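Local coordinates for protein betaine aldehyde dehydrogenase (Staphylococcus aureus subsp. aureus COL, PDB 4QTO) that probably oxidises betaine aldehyde to glycine betaine with NAD as electron acceptor, working as a member of the aldehyde dehydrogenase family, at residues Glu73-Ala78 / Ser200-Pro205; Asp105-His110 / Asn138-Phe143; Leu184-Trp189 / Gly489-Lys494; Glu218-Val223 / Gly228-Ile233. All coordinates share one frame; numbering follows the deposited sequence. Where two conformers were deposited one is given.

Contact 1: Glu73-Ala78 / Ser200-Pro205; sequences ERAILA and SLVMKP
Val202 on strand 200-204 sets its two methyl groups against Ala75 and Ile76 of helix 69-85, where the helix lies on one face of the Rossmann-type sheet. CG1 meets Ala75 CB at 3.9 Å, methyl against methyl. CG2 settles beside the helix backbone instead, 3.7 Å from Ala75 O. The same CG2 lies 4.1 Å from Ile76 CG1, the side chains of Ile76 and Val202 crossing at about a right angle. This division of labour follows from the Val202 torsion: CG1 is anti to the backbone N (chi1 -177°) and CG2 is beside that N, which puts one methyl on the alanine side chain and the other on its carbonyl. The residue types fit the task. Alanine lets the helix come close, with CA of Ile76 only 6.5 Å from CA of Val202, while a beta-branched valine gives a strand a short, broad apolar surface that needs no reach. Further out, Ile76 also packs on Val243 of helix 237-246 and on His247, and Val202 packs on Asn231 of strand 230-232 and on Ile233 just past it. Val202 itself is fixed by backbone hydrogen bonds to Val174 and Gln176 of strand 162-177. Alternation along the strand sends Leu201 and Met203 to the other face, where helix 183-197 covers them. At the end of the strand Lys204 bends over, its NZ giving a 2.8 Å hydrogen bond to Pro205 O from above the carbonyl plane and a second to Gly235 O.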
# COMPACT_ATOMS: atom_id res chain seq x y z
N GLU A 73 -25.00 -28.81 -6.78
CA GLU A 73 -24.14 -28.99 -7.95
C GLU A 73 -24.60 -28.10 -9.11
O GLU A 73 -23.77 -27.45 -9.77
CB GLU A 73 -24.17 -30.47 -8.40
CG GLU A 73 -23.48 -31.48 -7.48
CD GLU A 73 -23.89 -32.95 -7.75
OE1 GLU A 73 -24.56 -33.23 -8.77
OE2 GLU A 73 -23.54 -33.82 -6.94
N ARG A 74 -25.90 -28.04 -9.35
CA ARG A 74 -26.43 -27.20 -10.42
C ARG A 74 -26.10 -25.70 -10.19
O ARG A 74 -25.73 -24.97 -11.13
CB ARG A 74 -27.95 -27.40 -10.61
CG ARG A 74 -28.45 -26.79 -11.91
CD ARG A 74 -29.87 -27.22 -12.26
NE ARG A 74 -30.90 -26.65 -11.41
CZ ARG A 74 -31.44 -25.44 -11.57
NH1 ARG A 74 -31.01 -24.61 -12.52
NH2 ARG A 74 -32.39 -25.05 -10.75
N ALA A 75 -26.18 -25.27 -8.95
CA ALA A 75 -25.84 -23.89 -8.59
C ALA A 75 -24.36 -23.59 -8.82
O ALA A 75 -23.98 -22.56 -9.38
CB ALA A 75 -26.16 -23.61 -7.15
N ILE A 76 -23.50 -24.53 -8.43
CA ILE A 76 -22.06 -24.34 -8.64
C ILE A 76 -21.72 -24.28 -10.15
O ILE A 76 -20.93 -23.43 -10.60
CB ILE A 76 -21.26 -25.46 -7.93
CG1 ILE A 76 -21.36 -25.24 -6.41
CG2 ILE A 76 -19.81 -25.47 -8.39
CD1 ILE A 76 -20.92 -26.43 -5.61
N LEU A 77 -22.34 -25.15 -10.93
CA LEU A 77 -22.10 -25.14 -12.37
C LEU A 77 -22.61 -23.85 -13.01
O LEU A 77 -22.00 -23.34 -13.93
CB LEU A 77 -22.68 -26.37 -13.04
CG LEU A 77 -21.99 -27.68 -12.64
CD1 LEU A 77 -22.72 -28.86 -13.28
CD2 LEU A 77 -20.53 -27.70 -13.02
N ALA A 78 -23.71 -23.33 -12.50
CA ALA A 78 -24.25 -22.05 -13.00
C ALA A 78 -23.34 -20.89 -12.64
O ALA A 78 -23.12 -19.99 -13.46
CB ALA A 78 -25.64 -21.80 -12.45
N SER A 200 -18.44 -15.17 -8.72
CA SER A 200 -19.78 -15.73 -8.70
C SER A 200 -19.84 -16.49 -7.37
O SER A 200 -18.84 -17.08 -6.95
CB SER A 200 -20.03 -16.72 -9.83
OG SER A 200 -20.04 -16.05 -11.07
N LEU A 201 -21.01 -16.53 -6.74
CA LEU A 201 -21.13 -17.17 -5.44
C LEU A 201 -22.32 -18.08 -5.30
O LEU A 201 -23.34 -17.92 -5.97
CB LEU A 201 -21.19 -16.09 -4.35
CG LEU A 201 -22.40 -15.12 -4.34
CD1 LEU A 201 -23.53 -15.71 -3.51
CD2 LEU A 201 -22.02 -13.75 -3.76
N VAL A 202 -22.15 -19.05 -4.42
CA VAL A 202 -23.22 -19.96 -3.99
C VAL A 202 -23.22 -19.93 -2.48
O VAL A 202 -22.23 -20.35 -1.84
CB VAL A 202 -23.05 -21.40 -4.50
CG1 VAL A 202 -24.26 -22.26 -4.06
CG2 VAL A 202 -22.88 -21.47 -6.00
N MET A 203 -24.31 -19.45 -1.89
CA MET A 203 -24.42 -19.34 -0.44
C MET A 203 -25.44 -20.28 0.13
O MET A 203 -26.49 -20.52 -0.49
CB MET A 203 -24.83 -17.91 -0.06
CG MET A 203 -25.08 -17.75 1.43
SD MET A 203 -25.14 -16.04 2.05
CE MET A 203 -23.40 -15.66 2.01
N LYS A 204 -25.13 -20.85 1.30
CA LYS A 204 -26.06 -21.71 2.03
C LYS A 204 -26.09 -21.25 3.47
O LYS A 204 -25.09 -21.38 4.17
CB LYS A 204 -25.69 -23.19 1.99
CG LYS A 204 -26.76 -24.09 2.63
CD LYS A 204 -26.22 -25.43 3.07
CE LYS A 204 -25.67 -25.38 4.48
NZ LYS A 204 -26.74 -25.20 5.52
N PRO A 205 -27.22 -20.68 3.92
CA PRO A 205 -27.32 -20.27 5.33
C PRO A 205 -27.57 -21.47 6.23
O PRO A 205 -27.84 -22.58 5.73
CB PRO A 205 -28.52 -19.33 5.33
CG PRO A 205 -29.40 -19.88 4.25
CD PRO A 205 -28.47 -20.40 3.19

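Contact 2: Asp105-His110 / Asn138-Phe143; sequences DKIKEH and NVFMYF
Phe140 and Met141 carry the contact from helix 126-146, meeting Ile107 and Asp105 respectively on helix 93-109. Ahead of them, Asn138 turns its amide toward a second subunit and hydrogen-bonds Lys98 NZ there through OD1, whereas Val139 faces inward onto Ser188. Phe140 points at the neighbouring helix, and its CD2 lies 4.1 Å from Ile107 CG1; the side chains cross at about a right angle, CG1 approaching the ring obliquely. A large flat ring suits this place because it also packs on Ile103, Ala104, Ser188 and Ala192, filling the space between three helices. Helices 93-109 and 126-146 form an antiparallel pair, one side of which borders the second subunit. Met141 comes next. In one of its two conformers its chain, bent at chi2 (65°) and chi3 (66°), folds so that CE lies 3.7 Å from Asp105 OD1, a loose methyl-to-carboxylate touch that rests on this conformer and is therefore tentative. The charge of Asp105 is met chiefly by its other oxygen, OD2, in a salt bridge to Arg101 of the second subunit. Tyr142 packs on Lys149 of that same subunit, and Phe143 returns to the interior against Ala192.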
# COMPACT_ATOMS: atom_id res chain seq x y z
N ASP A 105 -28.10 0.31 0.20
CA ASP A 105 -29.24 1.20 0.34
C ASP A 105 -30.56 0.42 0.59
O ASP A 105 -31.40 0.86 1.36
CB ASP A 105 -29.33 2.09 -0.86
CG ASP A 105 -28.20 3.12 -0.92
OD1 ASP A 105 -27.59 3.45 0.11
OD2 ASP A 105 -27.99 3.65 -2.02
N LYS A 106 -30.70 -0.75 -0.02
CA LYS A 106 -31.88 -1.61 0.24
C LYS A 106 -31.90 -2.13 1.68
O LYS A 106 -32.97 -2.21 2.28
CB LYS A 106 -31.93 -2.75 -0.77
CG LYS A 106 -32.41 -2.21 -2.12
CD LYS A 106 -32.39 -3.27 -3.18
CE LYS A 106 -32.86 -2.74 -4.53
NZ LYS A 106 -34.30 -2.40 -4.65
N ILE A 107 -30.72 -2.41 2.26
CA ILE A 107 -30.68 -2.85 3.65
C ILE A 107 -31.22 -1.75 4.57
O ILE A 107 -32.07 -2.01 5.42
CB ILE A 107 -29.25 -3.23 4.09
CG1 ILE A 107 -28.71 -4.39 3.24
CG2 ILE A 107 -29.23 -3.55 5.57
CD1 ILE A 107 -29.43 -5.69 3.34
N LYS A 108 -30.79 -0.52 4.34
CA LYS A 108 -31.27 0.61 5.14
C LYS A 108 -32.76 0.87 4.90
O LYS A 108 -33.53 1.07 5.87
CB LYS A 108 -30.46 1.86 4.87
CG LYS A 108 -30.91 3.04 5.71
CD LYS A 108 -30.04 4.26 5.46
CE LYS A 108 -28.64 4.06 5.98
NZ LYS A 108 -28.57 3.57 7.36
N GLU A 109 -33.22 0.78 3.66
CA GLU A 109 -34.62 0.97 3.33
C GLU A 109 -35.51 -0.01 4.08
O GLU A 109 -36.58 0.36 4.57
CB GLU A 109 -34.82 0.77 1.81
CG GLU A 109 -36.24 0.81 1.34
CD GLU A 109 -36.37 0.56 -0.17
OE1 GLU A 109 -35.34 0.30 -0.83
OE2 GLU A 109 -37.54 0.66 -0.66
N HIS A 110 -35.05 -1.24 4.20
CA HIS A 110 -35.80 -2.32 4.83
C HIS A 110 -35.35 -2.69 6.24
O HIS A 110 -35.62 -3.80 6.70
CB HIS A 110 -35.77 -3.56 3.93
CG HIS A 110 -36.41 -3.34 2.60
ND1 HIS A 110 -37.78 -3.27 2.45
CD2 HIS A 110 -35.88 -3.14 1.37
CE1 HIS A 110 -38.06 -3.03 1.18
NE2 HIS A 110 -36.93 -2.98 0.51
N ASN A 138 -23.40 -0.70 6.64
CA ASN A 138 -22.03 -0.22 6.59
C ASN A 138 -21.04 -1.21 5.97
O ASN A 138 -20.08 -0.79 5.34
CB ASN A 138 -21.57 0.26 7.94
CG ASN A 138 -22.24 1.57 8.32
OD1 ASN A 138 -22.51 2.41 7.42
ND2 ASN A 138 -22.43 1.80 9.61
N VAL A 139 -21.26 -2.52 6.13
CA VAL A 139 -20.41 -3.50 5.48
C VAL A 139 -20.53 -3.41 3.96
O VAL A 139 -19.55 -3.32 3.21
CB VAL A 139 -20.76 -4.91 5.99
CG1 VAL A 139 -20.13 -6.02 5.11
CG2 VAL A 139 -20.33 -5.09 7.43
N PHE A 140 -21.76 -3.44 3.47
CA PHE A 140 -21.97 -3.29 2.04
C PHE A 140 -21.41 -1.96 1.53
O PHE A 140 -20.79 -1.93 0.47
CB PHE A 140 -23.44 -3.47 1.60
CG PHE A 140 -23.92 -4.92 1.60
CD1 PHE A 140 -23.56 -5.76 0.57
CD2 PHE A 140 -24.77 -5.40 2.57
CE1 PHE A 140 -23.99 -7.09 0.53
CE2 PHE A 140 -25.21 -6.73 2.53
CZ PHE A 140 -24.82 -7.57 1.50
N MET A 141 -21.63 -0.88 2.27
CA MET A 141 -21.16 0.43 1.81
C MET A 141 -19.64 0.49 1.76
O MET A 141 -19.07 1.06 0.82
CB MET A 141 -21.69 1.57 2.67
CG MET A 141 -21.50 2.94 2.02
SD MET A 141 -22.45 3.14 0.50
CE MET A 141 -24.10 3.09 1.26
N TYR A 142 -18.98 -0.13 2.73
CA TYR A 142 -17.52 -0.17 2.78
C TYR A 142 -16.94 -0.88 1.55
O TYR A 142 -16.08 -0.32 0.85
CB TYR A 142 -17.03 -0.90 4.05
CG TYR A 142 -15.52 -1.07 4.08
CD1 TYR A 142 -14.68 -0.03 4.51
CD2 TYR A 142 -14.92 -2.26 3.66
CE1 TYR A 142 -13.29 -0.19 4.53
CE2 TYR A 142 -13.55 -2.41 3.65
CZ TYR A 142 -12.75 -1.38 4.09
OH TYR A 142 -11.37 -1.56 4.11
N PHE A 143 -17.45 -2.08 1.26
CA PHE A 143 -16.98 -2.85 0.12
C PHE A 143 -17.35 -2.21 -1.23
O PHE A 143 -16.58 -2.30 -2.18
CB PHE A 143 -17.40 -4.31 0.22
CG PHE A 143 -16.58 -5.06 1.22
CD1 PHE A 143 -15.25 -5.33 0.96
CD2 PHE A 143 -17.10 -5.44 2.45
CE1 PHE A 143 -14.45 -5.98 1.90
CE2 PHE A 143 -16.32 -6.10 3.37
CZ PHE A 143 -14.99 -6.38 3.10

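Contact 3: Leu184-Trp189 / Gly489-Lys494; sequences LLQASW and GRELGK
Trp189, on helix 183-197, receives Leu492 over one face and Glu491 at its edge. From CB outward, the side chain meets both partners. CB lies 3.9 Å from Glu491 OE1. CG, turned anti to the carbonyl carbon (chi1 -70°), lies 3.6 Å from Leu492 CD2, which stands over the five-membered ring only 10° off its normal in a CH-pi contact. CE2 and CZ2 pass to the other leucine methyl, CE2 being 3.8 Å from Leu492 CD1, so the forked tip spans the indole. On the six-membered ring's edge, CE3 approaches Glu491 OE1 to 3.3 Å, near the ring plane, with the carboxylate plane steeply turned against it. The opposite face of the ring carries the Gln186 amide nitrogen, and Trp480 adds an edge-to-face stack. Two waters complete the join between this helix of the Rossmann domain and the turn leading into helix 493-498. Water 1 lies 2.7 Å from Gln186 OE1 and 2.6 Å from Glu491 OE1, placed to link them, though it has more acceptors nearby than protons; water 2 gives a proton to Trp189 O and takes one from Leu492 N, 2.8 Å each. With Lys190 salt-bridged to OE2, the buried carboxylate of Glu491 has a cation, a water and an aromatic C-H edge around it, while leucine supplies the apolar lid that a tryptophan face accepts.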
# COMPACT_ATOMS: atom_id res chain seq x y z
N LEU A 184 -27.69 -12.76 8.77
CA LEU A 184 -27.49 -11.77 7.74
C LEU A 184 -26.17 -11.05 7.89
O LEU A 184 -25.54 -10.69 6.88
CB LEU A 184 -28.68 -10.81 7.68
CG LEU A 184 -28.64 -9.87 6.48
CD1 LEU A 184 -28.55 -10.61 5.16
CD2 LEU A 184 -29.83 -8.92 6.52
N LEU A 185 -25.73 -10.79 9.11
CA LEU A 185 -24.46 -10.11 9.31
C LEU A 185 -23.33 -10.94 8.69
O LEU A 185 -22.52 -10.42 7.92
CB LEU A 185 -24.19 -9.89 10.78
CG LEU A 185 -22.87 -9.22 11.12
CD1 LEU A 185 -22.86 -7.77 10.60
CD2 LEU A 185 -22.67 -9.28 12.64
N GLN A 186 -23.29 -12.24 9.01
CA GLN A 186 -22.21 -13.07 8.49
C GLN A 186 -22.35 -13.25 6.98
O GLN A 186 -21.34 -13.33 6.29
CB GLN A 186 -22.18 -14.41 9.23
CG GLN A 186 -21.86 -14.26 10.70
CD GLN A 186 -20.55 -13.54 10.97
OE1 GLN A 186 -19.46 -14.01 10.60
NE2 GLN A 186 -20.63 -12.43 11.69
N ALA A 187 -23.57 -13.28 6.47
CA ALA A 187 -23.79 -13.35 5.03
C ALA A 187 -23.18 -12.10 4.35
O ALA A 187 -22.50 -12.21 3.33
CB ALA A 187 -25.25 -13.44 4.69
N SER A 188 -23.44 -10.92 4.93
CA SER A 188 -22.93 -9.66 4.33
C SER A 188 -21.41 -9.65 4.25
O SER A 188 -20.81 -9.13 3.31
CB SER A 188 -23.43 -8.41 5.06
OG SER A 188 -22.81 -8.19 6.34
N TRP A 189 -20.75 -10.22 5.26
CA TRP A 189 -19.28 -10.26 5.28
C TRP A 189 -18.67 -11.05 4.12
O TRP A 189 -17.54 -10.80 3.71
CB TRP A 189 -18.79 -10.87 6.60
CG TRP A 189 -18.99 -10.04 7.84
CD1 TRP A 189 -19.82 -8.98 8.02
CD2 TRP A 189 -18.42 -10.32 9.13
NE1 TRP A 189 -19.74 -8.54 9.32
CE2 TRP A 189 -18.87 -9.34 10.01
CE3 TRP A 189 -17.51 -11.28 9.59
CZ2 TRP A 189 -18.50 -9.32 11.35
CZ3 TRP A 189 -17.12 -11.24 10.93
CH2 TRP A 189 -17.62 -10.27 11.77
N GLY A 489 -7.48 -17.24 7.62
CA GLY A 489 -7.84 -16.06 6.84
C GLY A 489 -8.54 -14.97 7.64
O GLY A 489 -8.64 -15.01 8.87
N ARG A 490 -9.02 -13.97 6.90
CA ARG A 490 -9.68 -12.86 7.52
C ARG A 490 -10.92 -12.46 6.71
O ARG A 490 -10.98 -12.64 5.50
CB ARG A 490 -8.77 -11.61 7.59
CG ARG A 490 -7.61 -11.69 8.55
CD ARG A 490 -8.07 -11.71 9.98
NE ARG A 490 -7.01 -11.75 10.98
CZ ARG A 490 -6.40 -12.87 11.37
NH1 ARG A 490 -6.72 -14.05 10.83
NH2 ARG A 490 -5.48 -12.84 12.31
N GLU A 491 -11.89 -11.92 7.42
CA GLU A 491 -13.05 -11.26 6.84
C GLU A 491 -13.00 -9.80 7.23
O GLU A 491 -12.38 -9.43 8.25
CB GLU A 491 -14.34 -11.92 7.24
CG GLU A 491 -14.44 -13.30 6.58
CD GLU A 491 -15.80 -13.97 6.74
OE1 GLU A 491 -16.44 -13.82 7.76
OE2 GLU A 491 -16.19 -14.67 5.81
N LEU A 492 -13.67 -8.97 6.45
CA LEU A 492 -13.68 -7.50 6.61
C LEU A 492 -12.31 -6.86 6.27
O LEU A 492 -11.27 -7.51 6.18
CB LEU A 492 -14.14 -7.04 8.01
CG LEU A 492 -15.49 -7.62 8.45
CD1 LEU A 492 -15.83 -7.09 9.83
CD2 LEU A 492 -16.59 -7.36 7.43
N GLY A 493 -12.36 -5.55 6.05
CA GLY A 493 -11.18 -4.78 5.68
C GLY A 493 -10.60 -5.15 4.33
O GLY A 493 -11.17 -5.91 3.55
N LYS A 494 -9.44 -4.56 4.04
CA LYS A 494 -8.78 -4.84 2.78
C LYS A 494 -8.35 -6.29 2.70
O LYS A 494 -8.45 -6.91 1.63
CB LYS A 494 -7.61 -3.87 2.58
CG LYS A 494 -8.09 -2.43 2.41
CD LYS A 494 -6.94 -1.47 2.18
CE LYS A 494 -7.48 -0.04 2.08
NZ LYS A 494 -6.41 0.95 1.72
O HOH W 1 -18.84 -14.77 8.09
O HOH W 2 -14.89 -10.16 4.25

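Contact 4: Glu218-Val223 / Gly228-Ile233; sequences ELMEEV and GTINLI
Helix 211-223 and the short, loosely held strand 230-232 run roughly antiparallel, and their backbones stay well apart: the closest CA atoms, those of Met220 and Ile230, are separated by 8.5 Å. The strand is entered through Gly228, whose phi of 93° would press any CB against the preceding carbonyl oxygen, so glycine suits the turn. Between the two backbones Ile230 does most of the reaching. Its CG1 sits between the backbone N and the carbonyl carbon (chi1 62°), and from there the extended branch brings CD1 to 3.7 Å from Met220 CB. The same methyl lies 4.5 Å from Glu221 N. This is the helix-to-second-strand half of a beta-alpha-beta unit, strand 200-204, helix 211-223 and strand 230-232, in which the helix lies over the sheet. Beyond CB, the long, flexible chain of Met220 runs on to Ile191 and Leu195 of helix 183-197; Ile230 touches Leu195 too, so three elements share one apolar seam. Glu221, at the margin, keeps its carboxylate clear of that seam: OE1 bonds Trp41 NE1, OE2 bonds Tyr36 OH, and the nearest atoms of a bound polyethylene glycol fragment and the side chain are about 3 Å apart. Asn231, on the other side of the strand, ties the turn together as its ND2 donates to Gly228 O at 2.9 Å, from above the carbonyl plane, and also to Leu201 O.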
# COMPACT_ATOMS: atom_id res chain seq x y z
N GLU A 218 -33.70 -11.79 -2.34
CA GLU A 218 -34.78 -11.04 -3.04
C GLU A 218 -34.29 -9.62 -3.35
O GLU A 218 -34.47 -9.12 -4.47
CB GLU A 218 -36.05 -10.96 -2.20
CG GLU A 218 -36.72 -12.31 -1.94
CD GLU A 218 -37.98 -12.20 -1.11
OE1 GLU A 218 -38.19 -11.13 -0.46
OE2 GLU A 218 -38.77 -13.16 -1.14
N LEU A 219 -33.67 -8.96 -2.37
CA LEU A 219 -33.17 -7.59 -2.58
C LEU A 219 -32.05 -7.51 -3.62
O LEU A 219 -32.01 -6.58 -4.43
CB LEU A 219 -32.74 -6.97 -1.25
CG LEU A 219 -33.82 -6.86 -0.18
CD1 LEU A 219 -33.24 -6.36 1.13
CD2 LEU A 219 -34.97 -5.95 -0.64
N MET A 220 -31.13 -8.47 -3.59
CA MET A 220 -30.06 -8.51 -4.60
C MET A 220 -30.63 -8.71 -6.01
O MET A 220 -30.17 -8.08 -6.97
CB MET A 220 -29.04 -9.58 -4.27
CG MET A 220 -28.24 -9.18 -3.05
SD MET A 220 -26.80 -10.26 -2.80
CE MET A 220 -27.62 -11.69 -2.23
N GLU A 221 -31.62 -9.57 -6.13
CA GLU A 221 -32.28 -9.74 -7.43
C GLU A 221 -32.89 -8.43 -7.95
O GLU A 221 -32.82 -8.15 -9.15
CB GLU A 221 -33.36 -10.83 -7.35
CG GLU A 221 -34.11 -11.02 -8.67
CD GLU A 221 -35.10 -12.17 -8.62
OE1 GLU A 221 -35.84 -12.27 -7.61
OE2 GLU A 221 -35.15 -12.95 -9.64
N GLU A 222 -33.45 -7.62 -7.06
CA GLU A 222 -34.01 -6.32 -7.43
C GLU A 222 -32.94 -5.37 -8.00
O GLU A 222 -33.23 -4.57 -8.88
CB GLU A 222 -34.65 -5.65 -6.22
CG GLU A 222 -35.88 -6.34 -5.67
CD GLU A 222 -36.39 -5.72 -4.37
OE1 GLU A 222 -35.85 -4.69 -3.92
OE2 GLU A 222 -37.38 -6.24 -3.83
N VAL A 223 -31.74 -5.44 -7.44
CA VAL A 223 -30.61 -4.64 -7.94
C VAL A 223 -30.21 -5.10 -9.33
O VAL A 223 -29.98 -4.28 -10.23
CB VAL A 223 -29.41 -4.74 -6.97
CG1 VAL A 223 -28.19 -4.09 -7.57
CG2 VAL A 223 -29.76 -4.11 -5.63
N GLY A 228 -26.73 -16.55 -12.70
CA GLY A 228 -25.72 -17.44 -12.18
C GLY A 228 -24.69 -16.78 -11.27
O GLY A 228 -23.95 -17.47 -10.58
N THR A 229 -24.63 -15.44 -11.25
CA THR A 229 -23.65 -14.74 -10.41
C THR A 229 -23.90 -14.95 -8.91
O THR A 229 -22.95 -15.05 -8.12
CB THR A 229 -23.69 -13.21 -10.68
OG1 THR A 229 -23.37 -12.99 -12.05
CG2 THR A 229 -22.66 -12.46 -9.85
N ILE A 230 -25.18 -15.00 -8.54
CA ILE A 230 -25.58 -15.25 -7.15
C ILE A 230 -26.52 -16.45 -7.11
O ILE A 230 -27.40 -16.60 -7.97
CB ILE A 230 -26.20 -14.02 -6.46
CG1 ILE A 230 -27.50 -13.56 -7.14
CG2 ILE A 230 -25.18 -12.90 -6.40
CD1 ILE A 230 -28.20 -12.42 -6.42
N ASN A 231 -26.33 -17.32 -6.13
CA ASN A 231 -27.18 -18.48 -5.97
C ASN A 231 -27.32 -18.77 -4.47
O ASN A 231 -26.35 -18.59 -3.69
CB ASN A 231 -26.59 -19.73 -6.64
CG ASN A 231 -26.20 -19.51 -8.09
OD1 ASN A 231 -26.98 -19.79 -9.01
ND2 ASN A 231 -25.01 -18.97 -8.30
N LEU A 232 -28.50 -19.22 -4.09
CA LEU A 232 -28.85 -19.55 -2.72
C LEU A 232 -29.36 -20.98 -2.65
O LEU A 232 -30.37 -21.33 -3.29
CB LEU A 232 -29.96 -18.58 -2.23
CG LEU A 232 -30.62 -18.86 -0.88
CD1 LEU A 232 -29.62 -18.78 0.25
CD2 LEU A 232 -31.80 -17.92 -0.60
N ILE A 233 -28.68 -21.80 -1.87
CA ILE A 233 -29.09 -23.16 -1.59
C ILE A 233 -29.61 -23.18 -0.16
O ILE A 233 -29.04 -22.52 0.72
CB ILE A 233 -27.89 -24.11 -1.72
CG1 ILE A 233 -27.45 -24.20 -3.18
CG2 ILE A 233 -28.21 -25.50 -1.18
CD1 ILE A 233 -28.45 -24.76 -4.14

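In the fold
Contacts 1 and 4 belong to one sheet: strands 200-204 and 230-232 are hydrogen-bonded neighbours, and each packs a helix mainly by aliphatic contacts, without side-chain polar bonds between the two segments. Helix 183-197 joins contact 3 to contacts 1 and 2, since Ala187 meets Met203 of contact 1 and Ser188 meets Phe140 of contact 2. Contact 3 lies nearest the chain's centre, its own centre about 7 Å from it, yet is the most polar, with waters and a buried carboxylate beside its tryptophan. Contact 2 is only partly buried and borders a second subunit, so charged groups appear at its margin. Lys106 and Glu222 link contacts 2 and 4 by a salt bridge, helix to helix.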